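Local coordinates for helix-turn-helix domain-containing protein (Shewanella amazonensis SB2B, PDB 3KE2) that is of unknown function but, as a winged helix-turn-helix protein, probably binds DNA, at residues L25-L28 with M29-R33; R33-L36 with L37-G40. One frame throughout, in Å; residues are numbered along the deposited sequence.

Contact 1: L25-L28 with M29-R33; sequences LAHL and MDDAR
The carbonyl oxygen His27 O takes two backbone N-H groups in the last turn of helix 14-31, the first helix of a winged helix-turn-helix fold. Asp31 N reaches His27 O at 3.2 Å, and Asp30 N adds a weak bond to the same oxygen. Asp31 N is itself shared, for it also lies 3.2 Å from Leu28 O. There it approaches from above the carbonyl plane. Two residues earlier the bonding is plainly alpha-helical: Met29 N meets Leu25 O at 2.8 Å, with an N-H...O angle of 174°. The mixture of i+3 and i+4 bonds marks a helix that is running out, and Ala32 is the first residue to leave helical angles.

Two side-chain pairs run along this turn. Met29, a selenomethionine, extends beyond CG and brings CE to 4.0 Å from Leu25 CB. This apolar side faces Phe57 and helix 47-55. On another side His27 touches Met91, Asp92 and Val95 of helix 88-102. With chi1 near anti (172°), His27 turns one ring face to the Asp31 carboxylate. Their planes stand 58° apart. Asp31 OD2 rests over one ring face, 3.5 Å from His27 CE1, without a hydrogen bond.

Contact 2: R33-L36 with L37-G40; sequences RHNL and LSLG. With NO3 (nitrate ion), chain D.
Asn35 and Ser38 form a capping box at the start of helix 36-43, with Asn35 as the N-cap and His34 bonded to the same serine. Polar bonds come first. Asn35 OD1 accepts from Ser38 N at 3.0 Å, with the donor nearly in line with the side-chain C=O. In return, Ser38 OG accepts from Asn35 N at 2.8 Å. The Asn35 CG sits between its own N and carbonyl carbon (chi1 60°), which turns the amide back over the first helical turn. Ser38 OG has a second partner at the edge of the His34 ring, His34 ND1, at 2.7 Å; either atom could be the donor. This grip probably limits rotation of the ring. The backbone takes up regular helical bonding at once, with Leu39 N on Asn35 O at 2.8 Å.

A nitrate ion, probably from the crystallisation liquor, covers the helix start. Leu36 N bonds to nitrate O1 at 3.0 Å and Leu37 N to nitrate O3 at 2.9 Å. The anion thus lies where the helix dipole is likely to favour negative charge. Replacing Asn35 by an alanine removes OD1, which would probably leave Ser38 N without its capping acceptor and weaken the start of the helix.

The apolar part is a CH-pi contact. Leu39 CD2 lies over one face of the His34 ring, 3.9 Å from its centroid and 19° off the normal.

The cap is tied to the wing through a weak bond from Asn35 ND2 to Gly76 O and backbone bonding of His34 with Tyr78 in strand 77-82. Leu36 packs on Arg47, Gln51 and Ile54 of helix 47-55, and Leu39 on Leu50 of the same helix.

Contact 1 closes helix 14-31 and contact 2 opens helix 36-43, so the two lie at either end of one short connection. They share Arg33, and their centres are about 9 Å apart. Leu39 joins them: its CD1 lies 3.5 Å from Met29 CE, and its CD2 lies 4.0 Å from Leu28 CD1. The His34 ring also approaches the end of the first helix, with CD2 3.6 Å from Leu28 O. Helix 47-55 packs against both contacts, Leu50 touching Leu25 and Leu39. By its place in the fold, this is probably the recognition helix. Of the two contacts, contact 2 is the one that holds the nitrate, at the start of its helix.

Contact 1: L25-L28 with M29-R33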
loop_
_atom_site.group_PDB
_atom_site.type_symbol
_atom_site.label_atom_id
_atom_site.label_comp_id
_atom_site.label_asym_id
_atom_site.label_seq_id
_atom_site.Cartn_x
_atom_site.Cartn_y
_atom_site.Cartn_z
ATOM N N LEU A 25 -3.717 -9.265 6.345
ATOM C CA LEU A 25 -4.623 -10.303 5.851
ATOM C C LEU A 25 -3.952 -11.047 4.692
ATOM O O LEU A 25 -3.892 -12.283 4.666
ATOM C CB LEU A 25 -5.949 -9.717 5.415
ATOM C CG LEU A 25 -6.859 -9.283 6.523
ATOM C CD1 LEU A 25 -8.156 -8.788 5.928
ATOM C CD2 LEU A 25 -7.087 -10.469 7.405
ATOM N N ALA A 26 -3.398 -10.278 3.769
ATOM C CA ALA A 26 -2.752 -10.853 2.623
ATOM C C ALA A 26 -1.651 -11.804 3.065
ATOM O O ALA A 26 -1.455 -12.843 2.452
ATOM C CB ALA A 26 -2.191 -9.751 1.733
ATOM N N HIS A 27 -0.919 -11.447 4.112
ATOM C CA HIS A 27 0.155 -12.318 4.627
ATOM C C HIS A 27 -0.456 -13.610 5.174
ATOM O O HIS A 27 0.005 -14.687 4.853
ATOM C CB HIS A 27 0.988 -11.559 5.677
ATOM C CG HIS A 27 1.998 -12.387 6.414
ATOM N ND1 HIS A 27 3.296 -12.555 5.971
ATOM C CD2 HIS A 27 1.920 -13.030 7.608
ATOM C CE1 HIS A 27 3.965 -13.293 6.844
ATOM N NE2 HIS A 27 3.154 -13.592 7.848
ATOM N N LEU A 28 -1.515 -13.495 5.973
ATOM C CA LEU A 28 -2.175 -14.665 6.525
ATOM C C LEU A 28 -2.659 -15.611 5.418
ATOM O O LEU A 28 -2.380 -16.805 5.448
ATOM C CB LEU A 28 -3.346 -14.243 7.384
ATOM C CG LEU A 28 -3.024 -13.579 8.719
ATOM C CD1 LEU A 28 -4.339 -13.215 9.372
ATOM C CD2 LEU A 28 -2.171 -14.471 9.636
HETATM N N MSE A 29 -3.340 -15.040 4.424
HETATM C CA MSE A 29 -3.883 -15.782 3.289
HETATM C C MSE A 29 -2.827 -16.453 2.455
HETATM O O MSE A 29 -3.067 -17.488 1.849
HETATM C CB MSE A 29 -4.647 -14.827 2.388
HETATM C CG MSE A 29 -5.848 -14.252 3.034
HETATM SE SE MSE A 29 -6.620 -12.907 1.927
HETATM C CE MSE A 29 -7.931 -12.354 3.114
ATOM N N ASP A 30 -1.643 -15.883 2.446
ATOM C CA ASP A 30 -0.576 -16.410 1.639
ATOM C C ASP A 30 0.139 -17.575 2.317
ATOM O O ASP A 30 0.697 -18.420 1.630
ATOM C CB ASP A 30 0.430 -15.282 1.347
ATOM C CG ASP A 30 1.204 -15.482 0.040
ATOM O OD1 ASP A 30 0.580 -15.827 -0.992
ATOM O OD2 ASP A 30 2.427 -15.211 0.035
ATOM N N ASP A 31 0.140 -17.640 3.647
ATOM C CA ASP A 31 0.867 -18.726 4.356
ATOM C C ASP A 31 -0.004 -19.944 4.737
ATOM O O ASP A 31 0.535 -20.977 5.114
ATOM C CB ASP A 31 1.599 -18.174 5.607
ATOM C CG ASP A 31 2.614 -16.992 5.273
ATOM O OD1 ASP A 31 2.611 -16.397 4.141
ATOM O OD2 ASP A 31 3.416 -16.643 6.183
ATOM N N ALA A 32 -1.323 -19.808 4.625
ATOM C CA ALA A 32 -2.290 -20.867 4.934
ATOM C C ALA A 32 -3.618 -20.664 4.161
ATOM O O ALA A 32 -3.936 -19.558 3.733
ATOM C CB ALA A 32 -2.559 -20.924 6.430
ATOM N N ARG A 33 -4.387 -21.736 3.995
ATOM C CA ARG A 33 -5.668 -21.659 3.327
ATOM C C ARG A 33 -6.713 -21.151 4.291
ATOM O O ARG A 33 -7.058 -21.834 5.254
ATOM C CB ARG A 33 -6.101 -23.011 2.790
ATOM C CG ARG A 33 -5.146 -23.502 1.765
ATOM C CD ARG A 33 -5.667 -24.655 0.954
ATOM N NE ARG A 33 -4.680 -24.967 -0.072
ATOM C CZ ARG A 33 -4.822 -25.895 -1.016
ATOM N NH1 ARG A 33 -5.933 -26.634 -1.103
ATOM N NH2 ARG A 33 -3.842 -26.079 -1.893
#

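Contact 2: R33-L36 with L37-G40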
loop_
_atom_site.group_PDB
_atom_site.type_symbol
_atom_site.label_atom_id
_atom_site.label_comp_id
_atom_site.label_asym_id
_atom_site.label_seq_id
_atom_site.Cartn_x
_atom_site.Cartn_y
_atom_site.Cartn_z
ATOM N N ARG A 33 -4.387 -21.736 3.995
ATOM C CA ARG A 33 -5.668 -21.659 3.327
ATOM C C ARG A 33 -6.713 -21.151 4.291
ATOM O O ARG A 33 -7.058 -21.834 5.254
ATOM C CB ARG A 33 -6.101 -23.011 2.790
ATOM C CG ARG A 33 -5.146 -23.502 1.765
ATOM C CD ARG A 33 -5.667 -24.655 0.954
ATOM N NE ARG A 33 -4.680 -24.967 -0.072
ATOM C CZ ARG A 33 -4.822 -25.895 -1.016
ATOM N NH1 ARG A 33 -5.933 -26.634 -1.103
ATOM N NH2 ARG A 33 -3.842 -26.079 -1.893
ATOM N N HIS A 34 -7.214 -19.955 4.004
ATOM C CA HIS A 34 -8.206 -19.315 4.812
ATOM C C HIS A 34 -9.404 -18.884 4.043
ATOM O O HIS A 34 -9.318 -18.632 2.835
ATOM C CB HIS A 34 -7.682 -18.002 5.392
ATOM C CG HIS A 34 -6.827 -18.162 6.592
ATOM N ND1 HIS A 34 -7.349 -18.402 7.837
ATOM C CD2 HIS A 34 -5.489 -18.055 6.756
ATOM C CE1 HIS A 34 -6.366 -18.478 8.713
ATOM N NE2 HIS A 34 -5.225 -18.269 8.083
ATOM N N ASN A 35 -10.511 -18.764 4.785
ATOM C CA ASN A 35 -11.741 -18.174 4.284
ATOM C C ASN A 35 -12.237 -17.175 5.356
ATOM O O ASN A 35 -11.558 -16.937 6.340
ATOM C CB ASN A 35 -12.776 -19.219 3.852
ATOM C CG ASN A 35 -13.192 -20.143 4.947
ATOM O OD1 ASN A 35 -13.067 -19.854 6.125
ATOM N ND2 ASN A 35 -13.731 -21.273 4.546
ATOM N N LEU A 36 -13.391 -16.568 5.150
ATOM C CA LEU A 36 -13.880 -15.563 6.086
ATOM C C LEU A 36 -14.044 -16.137 7.488
ATOM O O LEU A 36 -13.617 -15.544 8.466
ATOM C CB LEU A 36 -15.191 -14.970 5.580
ATOM C CG LEU A 36 -15.096 -14.132 4.308
ATOM C CD1 LEU A 36 -16.469 -13.648 3.925
ATOM C CD2 LEU A 36 -14.144 -12.924 4.470
ATOM N N LEU A 37 -14.633 -17.308 7.564
ATOM C CA LEU A 37 -14.856 -17.956 8.835
ATOM C C LEU A 37 -13.537 -18.272 9.556
ATOM O O LEU A 37 -13.427 -18.058 10.762
ATOM C CB LEU A 37 -15.660 -19.238 8.630
ATOM C CG LEU A 37 -16.148 -19.856 9.939
ATOM C CD1 LEU A 37 -16.829 -18.760 10.848
ATOM C CD2 LEU A 37 -17.064 -21.075 9.679
ATOM N N SER A 38 -12.529 -18.755 8.826
ATOM C CA SER A 38 -11.248 -19.068 9.476
ATOM C C SER A 38 -10.553 -17.769 9.877
ATOM O O SER A 38 -10.052 -17.662 10.991
ATOM C CB SER A 38 -10.327 -19.963 8.612
ATOM O OG SER A 38 -9.898 -19.327 7.429
ATOM N N LEU A 39 -10.551 -16.781 8.989
ATOM C CA LEU A 39 -9.947 -15.503 9.329
ATOM C C LEU A 39 -10.619 -14.866 10.577
ATOM O O LEU A 39 -9.949 -14.282 11.416
ATOM C CB LEU A 39 -9.982 -14.544 8.131
ATOM C CG LEU A 39 -9.007 -14.908 6.999
ATOM C CD1 LEU A 39 -9.320 -14.164 5.707
ATOM C CD2 LEU A 39 -7.565 -14.661 7.430
ATOM N N GLY A 40 -11.930 -15.017 10.711
ATOM C CA GLY A 40 -12.633 -14.435 11.836
ATOM C C GLY A 40 -12.219 -15.022 13.171
ATOM O O GLY A 40 -11.956 -14.283 14.127
HETATM N N NO3 D . -16.347 -18.126 4.026
HETATM O O1 NO3 D . -15.623 -17.188 3.305
HETATM O O2 NO3 D . -17.532 -18.637 3.495
HETATM O O3 NO3 D . -15.861 -18.540 5.265
#